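Local coordinates for pyruvate kinase 1 (Trypanosoma brucei brucei, PDB 4KCT), which catalyses phosphoryl transfer from phosphoenolpyruvate to ADP, giving pyruvate and ATP, and also has an intrinsic decarboxylase activity that acts on oxaloacetate, at the interface of chains A and B. Sequence-based numbering; all coordinates share one arbitrary frame. Chains: chain A/B, Pyruvate kinase 1.

Contact 1: the interface of chains A and B. Residues chain A 308, 311; chain B 146, 148, 264, 267-268.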
# COMPACT_ATOMS: atom_id res chain seq x y z
N ARG A 308 16.48 -34.35 -20.21
CA ARG A 308 15.52 -33.50 -19.47
C ARG A 308 16.22 -32.96 -18.24
O ARG A 308 17.15 -33.58 -17.74
CB ARG A 308 14.29 -34.33 -19.03
CG ARG A 308 13.44 -34.87 -20.17
CD ARG A 308 12.27 -35.71 -19.65
NE ARG A 308 11.99 -35.44 -18.24
CZ ARG A 308 10.80 -35.04 -17.76
NH1 ARG A 308 9.77 -34.88 -18.58
NH2 ARG A 308 10.66 -34.79 -16.47
N ARG A 311 14.10 -31.25 -11.37
CA ARG A 311 13.06 -30.33 -10.92
C ARG A 311 13.69 -29.04 -10.35
O ARG A 311 13.12 -27.96 -10.50
CB ARG A 311 12.14 -31.00 -9.89
CG ARG A 311 11.56 -32.32 -10.35
CD ARG A 311 10.75 -32.17 -11.64
NE ARG A 311 10.14 -33.45 -12.08
CZ ARG A 311 10.75 -34.35 -12.85
NH1 ARG A 311 12.05 -34.18 -13.17
NH2 ARG A 311 10.15 -35.50 -13.17
N ASP B 146 11.03 -41.94 -15.49
CA ASP B 146 10.97 -40.48 -15.29
C ASP B 146 10.75 -39.73 -16.59
O ASP B 146 11.29 -38.65 -16.80
CB ASP B 146 12.24 -39.95 -14.58
CG ASP B 146 12.01 -38.58 -13.91
OD1 ASP B 146 12.72 -37.60 -14.25
OD2 ASP B 146 11.05 -38.47 -13.11
N VAL B 148 11.97 -40.11 -19.36
CA VAL B 148 13.20 -40.02 -20.20
C VAL B 148 13.07 -40.66 -21.59
O VAL B 148 13.63 -40.16 -22.57
CB VAL B 148 14.43 -40.60 -19.47
CG1 VAL B 148 15.65 -40.61 -20.38
CG2 VAL B 148 14.73 -39.80 -18.20
N GLY B 264 8.30 -35.00 -8.86
CA GLY B 264 8.78 -36.12 -9.69
C GLY B 264 7.74 -36.60 -10.70
O GLY B 264 7.84 -36.29 -11.90
N GLY B 267 6.09 -33.60 -12.84
CA GLY B 267 6.87 -33.03 -13.93
C GLY B 267 7.01 -33.99 -15.11
O GLY B 267 7.68 -33.68 -16.07
N VAL B 268 6.42 -35.18 -14.98
CA VAL B 268 6.22 -36.06 -16.13
C VAL B 268 4.76 -36.00 -16.58
O VAL B 268 4.48 -35.98 -17.76
CB VAL B 268 6.61 -37.53 -15.82
CG1 VAL B 268 6.41 -38.40 -17.07
CG2 VAL B 268 8.07 -37.61 -15.36

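Contact 2: the interface of chains A and B. Residues chain A 4-5, 8; chain B 370.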
# COMPACT_ATOMS: atom_id res chain seq x y z
N LEU A 4 0.97 -13.27 -2.64
CA LEU A 4 0.19 -14.45 -2.20
C LEU A 4 -1.11 -14.52 -2.97
O LEU A 4 -1.49 -15.58 -3.46
CB LEU A 4 -0.10 -14.37 -0.69
CG LEU A 4 -0.88 -15.54 -0.08
CD1 LEU A 4 0.05 -16.73 0.05
CD2 LEU A 4 -1.39 -15.12 1.30
N GLU A 5 -1.81 -13.41 -3.05
CA GLU A 5 -3.08 -13.37 -3.78
C GLU A 5 -2.88 -13.65 -5.27
O GLU A 5 -3.70 -14.36 -5.91
CB GLU A 5 -3.79 -12.03 -3.58
CG GLU A 5 -5.15 -12.00 -4.26
CD GLU A 5 -6.03 -10.89 -3.74
OE1 GLU A 5 -7.27 -11.01 -3.89
OE2 GLU A 5 -5.51 -9.95 -3.11
N ILE A 8 -2.33 -17.56 -5.76
CA ILE A 8 -3.47 -18.46 -5.59
C ILE A 8 -4.39 -18.39 -6.80
O ILE A 8 -5.18 -19.32 -7.04
CB ILE A 8 -4.25 -18.22 -4.28
CG1 ILE A 8 -4.91 -16.85 -4.26
CG2 ILE A 8 -3.35 -18.41 -3.04
CD1 ILE A 8 -6.03 -16.75 -3.21
N LEU B 370 -6.50 -12.07 3.48
CA LEU B 370 -7.38 -12.97 2.73
C LEU B 370 -8.40 -13.75 3.59
O LEU B 370 -9.21 -14.49 3.07
CB LEU B 370 -6.56 -13.92 1.84
CG LEU B 370 -5.77 -13.17 0.76
CD1 LEU B 370 -4.81 -14.08 0.00
CD2 LEU B 370 -6.69 -12.43 -0.20

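Contact 1: the interface of chains A and B
Helix 263-269 of chain B, a short active-site helix of the barrel domain, receives A:Arg311 and A:Arg308 from the neighbouring subunit at its backbone carbonyls. A:Arg311, the first residue of helix 311-323, makes the firmer contact: its terminal nitrogen NH2 donates to the carbonyl O of B:Gly264 over 2.7 Å. The bond is nearly straight, 165° at the hydrogen, with the donor tilted modestly from the carbonyl plane. A bend at chi2 (-59°), followed by an extended stretch, turns the guanidinium toward this turn of the helix. The same NH2 forms a salt bridge with the carboxylate OD2 of B:Asp146 at 3.1 Å; the accompanying hydrogen bond is weak, being strongly bent at the hydrogen. Guanidinium and carboxylate meet from opposite directions with their planes only 23° apart, although the aspartate is poorly ordered.

A:Arg308, itself poorly ordered, supplies a second donor. Its NH2 reaches the carbonyl O of B:Gly267 at 3.2 Å, the acceptor lying in the guanidinium plane but the donor well above the carbonyl plane. The backbone O of B:Asp146 sits over one face of this guanidinium, toward the rim. Methyl CG2 of B:Val268 lies 3.7 Å from A:Arg311 NH2. Because the helix also bears pyruvate- and magnesium-binding residues, these arginines probably help one subunit steady its neighbour's catalytic site.

Contact 2: the interface of chains A and B
B:Leu370 holds CG anti to its carbonyl carbon (chi1 -63°) and extends CD1 away from CA (chi2 172°), which sends CD1 toward A:Leu4 and A:Ile8 and CD2 toward A:Glu5. On the opposing side, A:Glu5 has CG anti to its backbone N (chi1 -176°) and an extended chain beyond it, which carries the carboxylate out beneath the leucine's CD2 methyl.

The contact shows how a small helix can embrace one protruding apolar side chain. Helix 3-8, close to the N-terminus of chain A, lies against chain B, where B:Leu370 directly follows helix 362-369. Methyl CD1 of B:Leu370 meets methyl CD2 of A:Leu4 at 3.8 Å, with CG of A:Leu4 alongside, 4.2 Å from the same CD1. The two leucine side chains run antiparallel, each passing the other, and touch through these branches.

The other branch addresses A:Glu5, whose side chain runs obliquely to the leucine. CD2 of B:Leu370 lies over a face of the carboxylate, 3.9 Å from its carbon CD. The two oxygens OE1 and OE2 are almost evenly spaced from that methyl, so this is packing of a methyl on the flat face of an acid group, without a polar bond between the two.

B:Leu370 buries 55 Å² here, more than any of its three partners, as expected of a side chain approached by several residues. A:Leu4 and A:Ile8, four positions apart, project from neighbouring turns of the helix and thus both face the same leucine. The packing is probably a modest apolar supplement to the subunit contact. A:Ile8 approaches more loosely, its terminal methyl CD1 standing 4.4 Å from CD1 of B:Leu370.

Contact 1 and contact 2 join the same two chains, with the centres of their C-alpha atoms about 28 Å apart, and share no residue or secondary-structure element. Together they illustrate a division of labour along one subunit boundary: contact 1 is polar and touches the catalytic machinery, whereas contact 2 is mainly apolar and uses an N-terminal helix to grasp the partner. Two-fold symmetry repeats each with the chains exchanged, so every subunit both gives and receives. Within the four-chain assembly, such reciprocity could couple the fixing of subunit orientation to the ordering of neighbouring active sites.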